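Local structure of malonyl CoA-acyl carrier protein transacylase (Staphylococcus aureus, 3IM9) at residues T67-P72 with V119-Q124; A84-L88 with V309-N313; E100-L104 with V234-V238; I161-N166 with F206-L210; F263-E268 with L290-I294. The protein catalyses the transfer of the malonyl group from malonyl-CoA to holo-acyl carrier protein, supplying malonyl-ACP for fatty acid biosynthesis. The contacts are given in a common frame with arbitrary orientation. Numbering follows the deposited sequence.

Interaction 1: residues T67-P72 with V119-Q124; sequences TENTQP and VRKRGQ. With ACT (acetate ion), chain C.
Two helical segments, 67-72 and 119-124, pack almost antiparallel, with 155° between their axis directions and an axial separation of 7.3 Å. The closeness rests on Gly123, whose CA lies 3.8 Å from Glu68 CA; a CB would clash with Thr67 O and Glu68 CA. Pro72 kinks its helix, its CD 4.2 Å from Val119 CG2. Gln71 (chi1 m, chi2 t) reaches over the glycine, NE2 donating at 2.9 Å to Thr67 OG1, which also hydrogen-bonds Gln19, while OE1 accepts from Arg122 NH1 at 2.8 Å. The Arg122 side chain is extended to chi3, carrying NH2 to a hydrogen bond with Ser97, the active-site serine by similarity. Arg120 (t, p, t) folds back instead: NH1 donates to Glu68 O at 2.9 Å and to Asn69 OD1 at 3.0 Å, Asn69 being held through ND2 by Lys63 O, and NH2 forms a salt bridge with Asp49. Across this contact both arginines donate to neutral oxygens, so the pairing is directional rather than a matter of opposite charges.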
# COMPACT_ATOMS: atom_id res chain seq x y z
N THR A 67 -8.53 5.15 8.46
CA THR A 67 -7.97 5.17 7.06
C THR A 67 -8.25 6.45 6.27
O THR A 67 -7.40 6.82 5.43
CB THR A 67 -8.45 3.91 6.34
OG1 THR A 67 -7.57 3.69 5.22
CG2 THR A 67 -9.89 3.97 5.91
N GLU A 68 -9.35 7.17 6.58
CA GLU A 68 -9.61 8.46 5.86
C GLU A 68 -8.48 9.47 6.15
O GLU A 68 -8.20 10.39 5.33
CB GLU A 68 -11.01 9.03 6.16
CG GLU A 68 -11.29 9.34 7.60
CD GLU A 68 -11.83 8.19 8.41
OE1 GLU A 68 -12.63 8.52 9.30
OE2 GLU A 68 -11.44 7.01 8.29
N ASN A 69 -7.88 9.33 7.32
CA ASN A 69 -6.70 10.12 7.73
C ASN A 69 -5.38 9.44 7.43
O ASN A 69 -4.43 10.10 6.97
CB ASN A 69 -6.73 10.44 9.20
CG ASN A 69 -8.08 11.01 9.62
OD1 ASN A 69 -8.60 11.91 8.97
ND2 ASN A 69 -8.66 10.47 10.74
N THR A 70 -5.30 8.11 7.61
CA THR A 70 -4.01 7.46 7.46
C THR A 70 -3.57 7.52 6.01
O THR A 70 -2.37 7.59 5.73
CB THR A 70 -4.12 5.93 7.76
OG1 THR A 70 -5.07 5.72 8.87
CG2 THR A 70 -2.72 5.49 8.19
N GLN A 71 -4.51 7.39 5.08
CA GLN A 71 -4.10 7.35 3.65
C GLN A 71 -3.35 8.63 3.21
O GLN A 71 -2.24 8.53 2.69
CB GLN A 71 -5.26 7.02 2.73
CG GLN A 71 -5.74 5.55 2.96
CD GLN A 71 -6.73 5.09 1.94
OE1 GLN A 71 -6.64 5.43 0.74
NE2 GLN A 71 -7.76 4.32 2.40
N PRO A 72 -3.92 9.82 3.41
CA PRO A 72 -3.16 11.02 3.03
C PRO A 72 -1.94 11.18 3.93
O PRO A 72 -0.92 11.69 3.43
CB PRO A 72 -4.16 12.21 3.27
CG PRO A 72 -5.26 11.61 4.14
CD PRO A 72 -5.33 10.14 3.74
N VAL A 119 -6.42 10.29 -2.49
CA VAL A 119 -6.39 9.25 -1.46
C VAL A 119 -7.19 9.68 -0.24
O VAL A 119 -7.73 8.80 0.51
CB VAL A 119 -4.95 8.84 -1.05
CG1 VAL A 119 -4.21 8.29 -2.25
CG2 VAL A 119 -4.16 9.94 -0.29
N ARG A 120 -7.36 11.00 0.02
CA ARG A 120 -8.29 11.38 1.03
C ARG A 120 -9.71 10.91 0.66
O ARG A 120 -10.42 10.37 1.54
CB ARG A 120 -8.22 12.96 1.21
CG ARG A 120 -9.38 13.56 2.06
CD ARG A 120 -9.26 13.07 3.47
NE ARG A 120 -10.08 13.96 4.35
CZ ARG A 120 -10.24 13.76 5.64
NH1 ARG A 120 -9.67 12.69 6.24
NH2 ARG A 120 -10.96 14.65 6.40
N LYS A 121 -10.16 11.13 -0.61
CA LYS A 121 -11.46 10.62 -0.96
C LYS A 121 -11.52 9.08 -0.90
O LYS A 121 -12.51 8.58 -0.42
CB LYS A 121 -11.77 11.09 -2.43
CG LYS A 121 -13.20 10.67 -2.94
CD LYS A 121 -14.33 11.30 -2.21
CE LYS A 121 -14.51 12.73 -2.66
NZ LYS A 121 -15.86 13.31 -2.19
N ARG A 122 -10.46 8.41 -1.35
CA ARG A 122 -10.42 6.91 -1.31
C ARG A 122 -10.64 6.44 0.14
O ARG A 122 -11.48 5.59 0.39
CB ARG A 122 -9.02 6.48 -1.75
CG ARG A 122 -8.89 4.98 -1.92
CD ARG A 122 -7.51 4.67 -2.48
NE ARG A 122 -7.24 3.25 -2.64
CZ ARG A 122 -6.70 2.48 -1.71
NH1 ARG A 122 -6.39 2.97 -0.51
NH2 ARG A 122 -6.41 1.23 -1.97
N GLY A 123 -9.95 7.09 1.10
CA GLY A 123 -10.06 6.72 2.52
C GLY A 123 -11.47 6.99 3.05
O GLY A 123 -12.04 6.18 3.83
N GLN A 124 -12.06 8.15 2.67
CA GLN A 124 -13.41 8.49 3.19
C GLN A 124 -14.44 7.53 2.57
O GLN A 124 -15.29 7.04 3.31
CB GLN A 124 -13.84 9.89 2.75
CG GLN A 124 -12.99 10.99 3.44
CD GLN A 124 -13.36 12.33 2.89
OE1 GLN A 124 -13.39 12.55 1.63
NE2 GLN A 124 -13.67 13.23 3.80
C ACT C . -9.57 1.86 8.89
O ACT C . -9.96 2.96 9.27
OXT ACT C . -10.47 1.21 8.28
CH3 ACT C . -8.20 1.33 9.11
O HOH W 1 -10.71 13.67 9.32

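Interaction 2: residues A84-L88 with V309-N313; sequences ALKNL and VKGWN
Segment 84-88 follows on from helix 67-84; Ala84 CB packs 3.6 Å from Val309 CG1, on the C-terminal helix 306-312. The backbone is then extended through Leu85 and Lys86. Leu85 (chi1 m, chi2 t) sends CD2 to 4.2 Å from Val309 CG1 and 3.6 Å from Trp312 CD1, thereby bridging positions one helical turn apart. Lys86 contributes its backbone: its O accepts a hydrogen bond from Trp312 NE1 at 2.9 Å, and its CA lies 5.5 Å from that of Asn313. At Asn87 the chain turns through a left-handed conformation (phi 45°, psi 54°), which brings Leu88 (chi1 t, chi2 p) back to the indole, CD1 to CZ2 of Trp312 at 3.6 Å. Trp312 itself has chi1 t and chi2 near -90°. Leu88 and Trp312 both touch Ile279 of strand 275-281. Far from the annotated sites, this packing joins the helix-to-strand loop ahead of strand 92-95 to the last helix of the chain, beside the parallel sheet of the α/β acyltransferase domain.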
# COMPACT_ATOMS: atom_id res chain seq x y z
N ALA A 84 13.01 14.68 -0.89
CA ALA A 84 14.29 15.05 -0.24
C ALA A 84 15.43 14.22 -0.77
O ALA A 84 16.60 14.58 -0.55
CB ALA A 84 14.21 14.92 1.28
N LEU A 85 15.17 13.05 -1.37
CA LEU A 85 16.19 12.15 -1.85
C LEU A 85 16.78 12.59 -3.19
O LEU A 85 16.04 12.88 -4.19
CB LEU A 85 15.61 10.72 -1.99
CG LEU A 85 15.28 10.08 -0.63
CD1 LEU A 85 14.37 8.88 -0.85
CD2 LEU A 85 16.65 9.58 -0.04
N LYS A 86 18.10 12.58 -3.22
CA LYS A 86 18.88 12.89 -4.45
C LYS A 86 19.31 11.64 -5.22
O LYS A 86 19.73 10.64 -4.64
CB LYS A 86 20.13 13.72 -4.08
CG LYS A 86 19.91 15.17 -3.76
CD LYS A 86 21.28 15.91 -3.53
CE LYS A 86 21.33 16.77 -2.22
NZ LYS A 86 20.25 17.82 -2.10
N ASN A 87 19.22 11.76 -6.57
CA ASN A 87 19.60 10.71 -7.49
C ASN A 87 19.10 9.37 -7.11
O ASN A 87 19.86 8.38 -6.92
CB ASN A 87 21.11 10.67 -7.62
CG ASN A 87 21.61 11.85 -8.37
OD1 ASN A 87 21.09 12.19 -9.45
ND2 ASN A 87 22.60 12.51 -7.80
N LEU A 88 17.80 9.37 -6.92
CA LEU A 88 17.13 8.16 -6.79
C LEU A 88 16.72 7.97 -8.25
O LEU A 88 16.07 8.86 -8.88
CB LEU A 88 15.93 8.39 -5.90
CG LEU A 88 15.32 7.20 -5.23
CD1 LEU A 88 16.26 6.50 -4.30
CD2 LEU A 88 14.18 7.85 -4.47
N VAL A 309 17.67 9.83 4.84
CA VAL A 309 17.76 10.69 3.62
C VAL A 309 19.20 11.26 3.52
O VAL A 309 19.79 11.21 2.45
CB VAL A 309 16.78 11.82 3.67
CG1 VAL A 309 16.98 12.88 2.48
CG2 VAL A 309 15.31 11.25 3.58
N LYS A 310 19.73 11.81 4.61
CA LYS A 310 21.08 12.38 4.58
C LYS A 310 22.08 11.29 4.26
O LYS A 310 23.04 11.52 3.47
CB LYS A 310 21.38 13.03 5.91
CG LYS A 310 20.65 14.31 6.16
CD LYS A 310 20.96 14.76 7.64
CE LYS A 310 20.31 16.04 8.05
NZ LYS A 310 20.60 16.34 9.54
N GLY A 311 21.95 10.10 4.84
CA GLY A 311 22.89 9.06 4.58
C GLY A 311 22.84 8.67 3.10
O GLY A 311 23.89 8.41 2.49
N TRP A 312 21.65 8.53 2.50
CA TRP A 312 21.53 8.20 1.07
C TRP A 312 22.16 9.34 0.26
O TRP A 312 22.95 9.07 -0.68
CB TRP A 312 20.04 7.97 0.66
CG TRP A 312 19.90 7.78 -0.86
CD1 TRP A 312 19.70 8.73 -1.78
CD2 TRP A 312 19.91 6.53 -1.54
NE1 TRP A 312 19.66 8.17 -3.05
CE2 TRP A 312 19.80 6.82 -2.92
CE3 TRP A 312 20.13 5.21 -1.13
CZ2 TRP A 312 19.80 5.85 -3.87
CZ3 TRP A 312 20.15 4.22 -2.10
CH2 TRP A 312 20.03 4.56 -3.44
N ASN A 313 21.85 10.59 0.60
CA ASN A 313 22.29 11.73 -0.23
C ASN A 313 23.81 11.90 -0.07
O ASN A 313 24.42 12.36 -1.05
CB ASN A 313 21.64 13.01 0.15
CG ASN A 313 20.17 13.06 -0.25
OD1 ASN A 313 19.44 13.96 0.15
ND2 ASN A 313 19.78 12.12 -1.09

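Interaction 3: residues E100-L104 with V234-V238; sequences EYSSL and VVQNV. With CA (calcium ion), chain B.
Just behind the catalytic centre, the helix that follows the nucleophile-elbow sequence around Ser97, the active-site serine by similarity, is tied to segment 234-238, which begins as a strand. Segment 100-104 is regular helix; across from it the backbone turns to helical angles at Asn237 and Val238. The CA atoms of Glu100 and Gln236 stand 7.1 Å apart, those of Ser103 and Val234 6.5 Å. Glu100, with chi1 and chi2 both t, extends its buried carboxylate across this gap. Its OE1 accepts from Asn237 N at 2.7 Å and its OE2 from Gln236 NE2 at 2.9 Å, while Gln236 OE1 is held by Asn252. Two waters add to the network: one donates to Glu100 OE2 at 2.8 Å and accepts from Val238 N at 3.2 Å, the other lies 2.9 Å from Glu100 OE1 and 2.7 Å from Val235 O. Toward the other end of the contact the chemistry is apolar. Val234 (chi1 t) points CG1 at Ser103 CB, 4.0 Å away, and at Leu104 CD2, 4.1 Å away. Tyr101 faces elsewhere, its OH binding the calcium ion at 2.7 Å, with Met253 and Gln256 also at the metal. A buried glutamate thus secures the 234-238 turn to the helix of a strand-elbow-helix unit, as found at the active site of serine-dependent acyltransferases.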
# COMPACT_ATOMS: atom_id res chain seq x y z
N GLU A 100 0.40 2.27 -3.58
CA GLU A 100 0.47 2.37 -5.04
C GLU A 100 0.33 3.83 -5.44
O GLU A 100 0.88 4.20 -6.49
CB GLU A 100 -0.64 1.49 -5.64
CG GLU A 100 -0.53 1.34 -7.22
CD GLU A 100 -1.13 0.06 -7.68
OE1 GLU A 100 -0.90 -0.98 -7.04
OE2 GLU A 100 -1.81 0.12 -8.74
N TYR A 101 -0.40 4.63 -4.67
CA TYR A 101 -0.53 6.10 -4.99
C TYR A 101 0.80 6.78 -4.81
O TYR A 101 1.11 7.75 -5.55
CB TYR A 101 -1.67 6.70 -4.22
CG TYR A 101 -2.98 6.21 -4.72
CD1 TYR A 101 -3.60 5.05 -4.18
CD2 TYR A 101 -3.64 6.90 -5.75
CE1 TYR A 101 -4.83 4.55 -4.67
CE2 TYR A 101 -4.85 6.41 -6.27
CZ TYR A 101 -5.41 5.26 -5.74
OH TYR A 101 -6.61 4.82 -6.29
N SER A 102 1.60 6.41 -3.82
CA SER A 102 2.91 6.97 -3.70
C SER A 102 3.74 6.60 -4.93
O SER A 102 4.53 7.42 -5.39
CB SER A 102 3.55 6.41 -2.44
OG SER A 102 2.77 6.85 -1.30
N SER A 103 3.56 5.39 -5.44
CA SER A 103 4.27 5.00 -6.70
C SER A 103 3.80 5.93 -7.83
O SER A 103 4.65 6.27 -8.72
CB SER A 103 3.94 3.52 -7.02
OG SER A 103 4.62 2.64 -6.19
N LEU A 104 2.51 6.27 -7.89
CA LEU A 104 1.95 7.13 -8.99
C LEU A 104 2.55 8.49 -8.87
O LEU A 104 2.88 9.14 -9.92
CB LEU A 104 0.41 7.24 -8.94
CG LEU A 104 -0.30 5.89 -9.05
CD1 LEU A 104 -1.83 6.15 -9.29
CD2 LEU A 104 0.25 4.98 -10.19
N VAL A 234 5.02 1.05 -13.12
CA VAL A 234 4.38 0.90 -11.77
C VAL A 234 3.87 -0.55 -11.81
O VAL A 234 3.00 -0.88 -12.69
CB VAL A 234 3.26 1.87 -11.61
CG1 VAL A 234 2.58 1.61 -10.24
CG2 VAL A 234 3.72 3.34 -11.75
N VAL A 235 4.35 -1.41 -10.92
CA VAL A 235 3.85 -2.80 -10.87
C VAL A 235 2.57 -2.75 -10.05
O VAL A 235 2.62 -2.50 -8.86
CB VAL A 235 4.85 -3.75 -10.31
CG1 VAL A 235 4.33 -5.22 -10.35
CG2 VAL A 235 6.12 -3.68 -11.22
N GLN A 236 1.42 -2.93 -10.69
CA GLN A 236 0.13 -2.68 -10.05
C GLN A 236 -0.34 -3.85 -9.21
O GLN A 236 -0.10 -5.05 -9.53
CB GLN A 236 -0.95 -2.25 -11.05
CG GLN A 236 -0.50 -0.94 -11.69
CD GLN A 236 -1.69 -0.19 -12.32
OE1 GLN A 236 -2.02 -0.40 -13.52
NE2 GLN A 236 -2.34 0.67 -11.56
N ASN A 237 -1.03 -3.51 -8.09
CA ASN A 237 -1.49 -4.53 -7.18
C ASN A 237 -2.49 -5.51 -7.80
O ASN A 237 -2.56 -6.66 -7.35
CB ASN A 237 -2.20 -3.84 -5.98
CG ASN A 237 -1.28 -3.18 -4.99
OD1 ASN A 237 -0.02 -3.31 -5.00
ND2 ASN A 237 -1.92 -2.42 -4.14
N VAL A 238 -3.31 -5.03 -8.75
CA VAL A 238 -4.46 -5.86 -9.29
C VAL A 238 -3.87 -7.01 -10.09
O VAL A 238 -4.36 -8.12 -10.00
CB VAL A 238 -5.44 -5.02 -10.14
CG1 VAL A 238 -6.15 -4.07 -9.34
CG2 VAL A 238 -4.82 -4.23 -11.22
CA CA B . -7.44 2.39 -5.50
O HOH W 2 -3.76 -1.89 -9.02
O HOH W 3 1.99 -0.85 -6.80

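Interaction 4: residues I161-N166 with F206-L210; sequences IIEPAN and FHSSL
His207, the active-site histidine by similarity, sits in a left-handed conformation (phi 57°, psi 29°), at a bend that presses its loop against strand 162-166. The nearest CA pair, 5.2 Å apart, is Ala165 with His207, the alanine CB lying 3.7 Å from His207 O and 3.9 Å from His207 CB. Ala165 and Asn166 form a classic beta bulge opposite Val174. Glu163 (chi1 m, chi2 t) grips the start of the 3-10 turn: OE1 accepts from Ser209 OG at 2.7 Å and OE2 from Ser209 N at 2.9 Å. A water lies 3.0 Å from Glu163 OE2 and 2.9 Å from His207 O. Ser208 makes an ST turn, OG accepting from Leu210 N at 3.2 Å while the same OG is hydrogen-bonded to Pro205 O, and Ile161 (chi1 p) closes the contact with CD1 4.0 Å from Leu210 CG. The His207 ring pairs NE2 with Ser97 OG and ND1 with Ser259 O. Carbonyl, histidine and serine in series match the Ser-His catalytic site of the malonyl-CoA:ACP transacylase family.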
# COMPACT_ATOMS: atom_id res chain seq x y z
N ILE A 161 -19.51 -13.82 2.20
CA ILE A 161 -18.24 -14.18 1.54
C ILE A 161 -17.04 -13.74 2.38
O ILE A 161 -17.08 -12.76 3.14
CB ILE A 161 -18.11 -13.57 0.14
CG1 ILE A 161 -18.03 -12.09 0.26
CG2 ILE A 161 -19.32 -14.08 -0.79
CD1 ILE A 161 -17.52 -11.48 -0.97
N ILE A 162 -15.97 -14.52 2.22
CA ILE A 162 -14.64 -14.14 2.75
C ILE A 162 -13.65 -14.51 1.65
O ILE A 162 -13.77 -15.59 1.03
CB ILE A 162 -14.42 -14.84 4.07
CG1 ILE A 162 -13.10 -14.52 4.66
CG2 ILE A 162 -14.59 -16.32 3.97
CD1 ILE A 162 -12.93 -15.08 6.15
N GLU A 163 -12.67 -13.66 1.37
CA GLU A 163 -11.79 -13.87 0.21
C GLU A 163 -10.37 -13.48 0.60
O GLU A 163 -10.18 -12.54 1.39
CB GLU A 163 -12.18 -12.87 -0.92
CG GLU A 163 -13.52 -13.15 -1.54
CD GLU A 163 -14.08 -11.97 -2.33
OE1 GLU A 163 -15.14 -12.15 -2.96
OE2 GLU A 163 -13.51 -10.90 -2.39
N PRO A 164 -9.35 -14.06 -0.03
CA PRO A 164 -7.96 -13.55 0.16
C PRO A 164 -7.96 -12.14 -0.38
O PRO A 164 -8.53 -11.84 -1.49
CB PRO A 164 -7.12 -14.50 -0.74
CG PRO A 164 -7.91 -15.87 -0.70
CD PRO A 164 -9.38 -15.32 -0.85
N ALA A 165 -7.35 -11.25 0.40
CA ALA A 165 -7.33 -9.83 0.10
C ALA A 165 -5.91 -9.31 -0.09
O ALA A 165 -5.60 -8.74 -1.14
CB ALA A 165 -8.03 -9.05 1.20
N ASN A 166 -5.04 -9.50 0.90
CA ASN A 166 -3.70 -8.99 0.76
C ASN A 166 -2.81 -10.21 0.78
O ASN A 166 -2.71 -10.92 1.77
CB ASN A 166 -3.28 -8.00 1.91
CG ASN A 166 -4.11 -6.77 2.08
OD1 ASN A 166 -4.01 -6.14 3.19
ND2 ASN A 166 -4.79 -6.32 1.13
N PHE A 206 -12.15 -4.46 3.13
CA PHE A 206 -11.31 -3.88 2.05
C PHE A 206 -10.68 -4.94 1.17
O PHE A 206 -10.37 -6.08 1.62
CB PHE A 206 -10.23 -2.93 2.62
CG PHE A 206 -10.80 -1.85 3.55
CD1 PHE A 206 -12.07 -1.28 3.30
CD2 PHE A 206 -10.06 -1.45 4.66
CE1 PHE A 206 -12.61 -0.28 4.20
CE2 PHE A 206 -10.56 -0.43 5.50
CZ PHE A 206 -11.85 0.10 5.26
N HIS A 207 -10.49 -4.60 -0.09
CA HIS A 207 -9.88 -5.51 -1.09
C HIS A 207 -10.65 -6.83 -1.22
O HIS A 207 -10.10 -7.85 -1.62
CB HIS A 207 -8.37 -5.75 -0.82
CG HIS A 207 -7.60 -4.52 -1.02
ND1 HIS A 207 -7.45 -3.94 -2.28
CD2 HIS A 207 -7.04 -3.68 -0.13
CE1 HIS A 207 -6.71 -2.84 -2.13
NE2 HIS A 207 -6.48 -2.65 -0.84
N SER A 208 -11.94 -6.77 -0.95
CA SER A 208 -12.87 -7.90 -1.28
C SER A 208 -13.87 -7.36 -2.32
O SER A 208 -14.06 -6.12 -2.54
CB SER A 208 -13.59 -8.36 -0.01
OG SER A 208 -14.74 -7.49 0.24
N SER A 209 -14.53 -8.30 -2.98
CA SER A 209 -15.57 -7.97 -4.00
C SER A 209 -16.72 -7.09 -3.43
O SER A 209 -17.38 -6.34 -4.19
CB SER A 209 -16.09 -9.29 -4.61
OG SER A 209 -16.70 -10.06 -3.58
N LEU A 210 -16.90 -7.09 -2.08
CA LEU A 210 -17.88 -6.19 -1.50
C LEU A 210 -17.58 -4.70 -1.74
O LEU A 210 -18.52 -3.91 -1.76
CB LEU A 210 -18.02 -6.43 0.01
CG LEU A 210 -18.49 -7.89 0.42
CD1 LEU A 210 -18.42 -8.05 1.89
CD2 LEU A 210 -19.95 -8.00 -0.10
O HOH W 4 -10.65 -10.28 -3.05

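Interaction 5: residues F263-E268 with L290-I294; sequences FINSTE and LIKKI
Ile294 (chi1 m, chi2 t) drops into the pocket formed by Phe263, Ile264, Thr267 and Glu268, a knob-into-hole fit between two crossing helices of the α/β acyltransferase domain. Both segments are helical, with axes inclined at -68° and 10.4 Å apart at closest approach. The nearest CA pairs are Ile264 with Ile294 at 6.9 Å and Thr267 with Ile291 at 7.1 Å. Ile294 CD1 lies 4.1 Å from Ile264 CG1, 4.1 Å from Phe263 CD1 and 3.8 Å from Thr267 OG1. Phe263, with chi1 t and chi2 near -100°, extends its ring toward the start of segment 290-294, CE1 meeting Leu290 CB at 3.7 Å and Ile291 CG1 at 3.8 Å; Met94 of strand 92-95 also touches this side chain. Thr267 (chi1 m) brings CG2 to 3.9 Å from Ile291 CG1 and turns its OG1 back to Phe263 O, 3.0 Å away in its own helix. At the exposed margin one water donates to both Glu268 OE2, at 3.1 Å, and Ile294 O, at 2.8 Å.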
# COMPACT_ATOMS: atom_id res chain seq x y z
N PHE A 263 0.85 -8.78 -3.69
CA PHE A 263 2.21 -8.35 -3.36
C PHE A 263 3.27 -9.39 -3.64
O PHE A 263 4.35 -9.00 -4.13
CB PHE A 263 2.27 -7.87 -1.88
CG PHE A 263 3.58 -7.15 -1.57
CD1 PHE A 263 4.58 -7.84 -0.92
CD2 PHE A 263 3.75 -5.85 -1.99
CE1 PHE A 263 5.84 -7.21 -0.68
CE2 PHE A 263 4.97 -5.14 -1.72
CZ PHE A 263 6.02 -5.84 -1.06
N ILE A 264 2.98 -10.66 -3.36
CA ILE A 264 3.99 -11.71 -3.68
C ILE A 264 4.24 -11.71 -5.20
O ILE A 264 5.43 -11.65 -5.60
CB ILE A 264 3.51 -13.10 -3.22
CG1 ILE A 264 3.46 -13.10 -1.67
CG2 ILE A 264 4.48 -14.21 -3.66
CD1 ILE A 264 2.81 -14.41 -1.18
N ASN A 265 3.19 -11.73 -6.04
CA ASN A 265 3.46 -11.90 -7.48
C ASN A 265 4.13 -10.66 -8.03
O ASN A 265 4.91 -10.76 -8.99
CB ASN A 265 2.17 -12.17 -8.21
CG ASN A 265 1.62 -13.56 -7.98
OD1 ASN A 265 0.44 -13.79 -8.26
ND2 ASN A 265 2.40 -14.45 -7.45
N SER A 266 3.79 -9.49 -7.48
CA SER A 266 4.44 -8.23 -7.93
C SER A 266 5.93 -8.25 -7.54
O SER A 266 6.77 -7.78 -8.39
CB SER A 266 3.80 -7.05 -7.24
OG SER A 266 2.44 -6.90 -7.61
N THR A 267 6.29 -8.68 -6.32
CA THR A 267 7.66 -8.80 -5.93
C THR A 267 8.40 -9.77 -6.88
O THR A 267 9.54 -9.44 -7.36
CB THR A 267 7.80 -9.28 -4.48
OG1 THR A 267 7.18 -8.29 -3.63
CG2 THR A 267 9.27 -9.35 -4.05
N GLU A 268 7.76 -10.89 -7.14
CA GLU A 268 8.39 -11.94 -8.01
C GLU A 268 8.58 -11.41 -9.43
O GLU A 268 9.66 -11.64 -10.05
CB GLU A 268 7.57 -13.19 -7.97
CG GLU A 268 7.73 -13.84 -6.56
CD GLU A 268 7.00 -15.15 -6.41
OE1 GLU A 268 6.00 -15.33 -7.15
OE2 GLU A 268 7.43 -15.89 -5.46
N LEU A 290 8.38 -8.28 4.30
CA LEU A 290 7.64 -9.19 3.45
C LEU A 290 8.59 -9.64 2.34
O LEU A 290 8.55 -10.81 1.97
CB LEU A 290 6.43 -8.49 2.79
CG LEU A 290 5.37 -8.00 3.84
CD1 LEU A 290 4.23 -7.34 3.02
CD2 LEU A 290 4.79 -9.17 4.68
N ILE A 291 9.34 -8.72 1.75
CA ILE A 291 10.23 -9.15 0.63
C ILE A 291 11.28 -10.14 1.11
O ILE A 291 11.57 -11.10 0.38
CB ILE A 291 10.81 -7.98 -0.08
CG1 ILE A 291 9.68 -7.23 -0.77
CG2 ILE A 291 11.86 -8.43 -1.14
CD1 ILE A 291 10.08 -5.89 -1.40
N LYS A 292 11.81 -9.93 2.32
CA LYS A 292 12.79 -10.86 2.87
C LYS A 292 12.23 -12.28 2.93
O LYS A 292 12.98 -13.24 2.70
CB LYS A 292 13.23 -10.37 4.27
CG LYS A 292 14.26 -11.30 5.00
CD LYS A 292 15.53 -11.56 4.23
CE LYS A 292 16.38 -10.26 4.09
NZ LYS A 292 17.60 -10.52 3.25
N LYS A 293 10.95 -12.45 3.21
CA LYS A 293 10.33 -13.78 3.27
C LYS A 293 10.05 -14.33 1.90
O LYS A 293 9.87 -15.51 1.73
CB LYS A 293 9.02 -13.72 4.10
CG LYS A 293 9.33 -13.56 5.62
CD LYS A 293 8.09 -13.16 6.53
CE LYS A 293 8.46 -12.37 7.86
NZ LYS A 293 7.44 -11.35 8.35
N ILE A 294 9.95 -13.45 0.92
CA ILE A 294 9.72 -13.85 -0.50
C ILE A 294 11.05 -14.27 -1.15
O ILE A 294 11.10 -15.26 -1.90
CB ILE A 294 9.06 -12.71 -1.32
CG1 ILE A 294 7.61 -12.51 -0.79
CG2 ILE A 294 9.01 -13.05 -2.89
CD1 ILE A 294 6.99 -11.15 -1.16
O HOH W 5 10.39 -15.95 -4.55

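How the interactions relate
Interactions 1 and 3 are the buried pair, whereas 2, 4 and 5 are only partly buried and interaction 2 lies farthest from the chain centre. Three of them meet around the active site: Arg122 of interaction 1 packs on Tyr101 of interaction 3 and on His207 of interaction 4, and Arg122 and Tyr101 also belong to the calcium site. There polar chemistry dominates, with arginines or a glutamate spanning each gap. Interaction 5 is instead apolar at its centre and joins interaction 3 through Val235 against Ser266. Interaction 2, about 37 Å from interaction 4 between centres, mixes aliphatic packing with one indole hydrogen bond and brings distant parts of the sequence together.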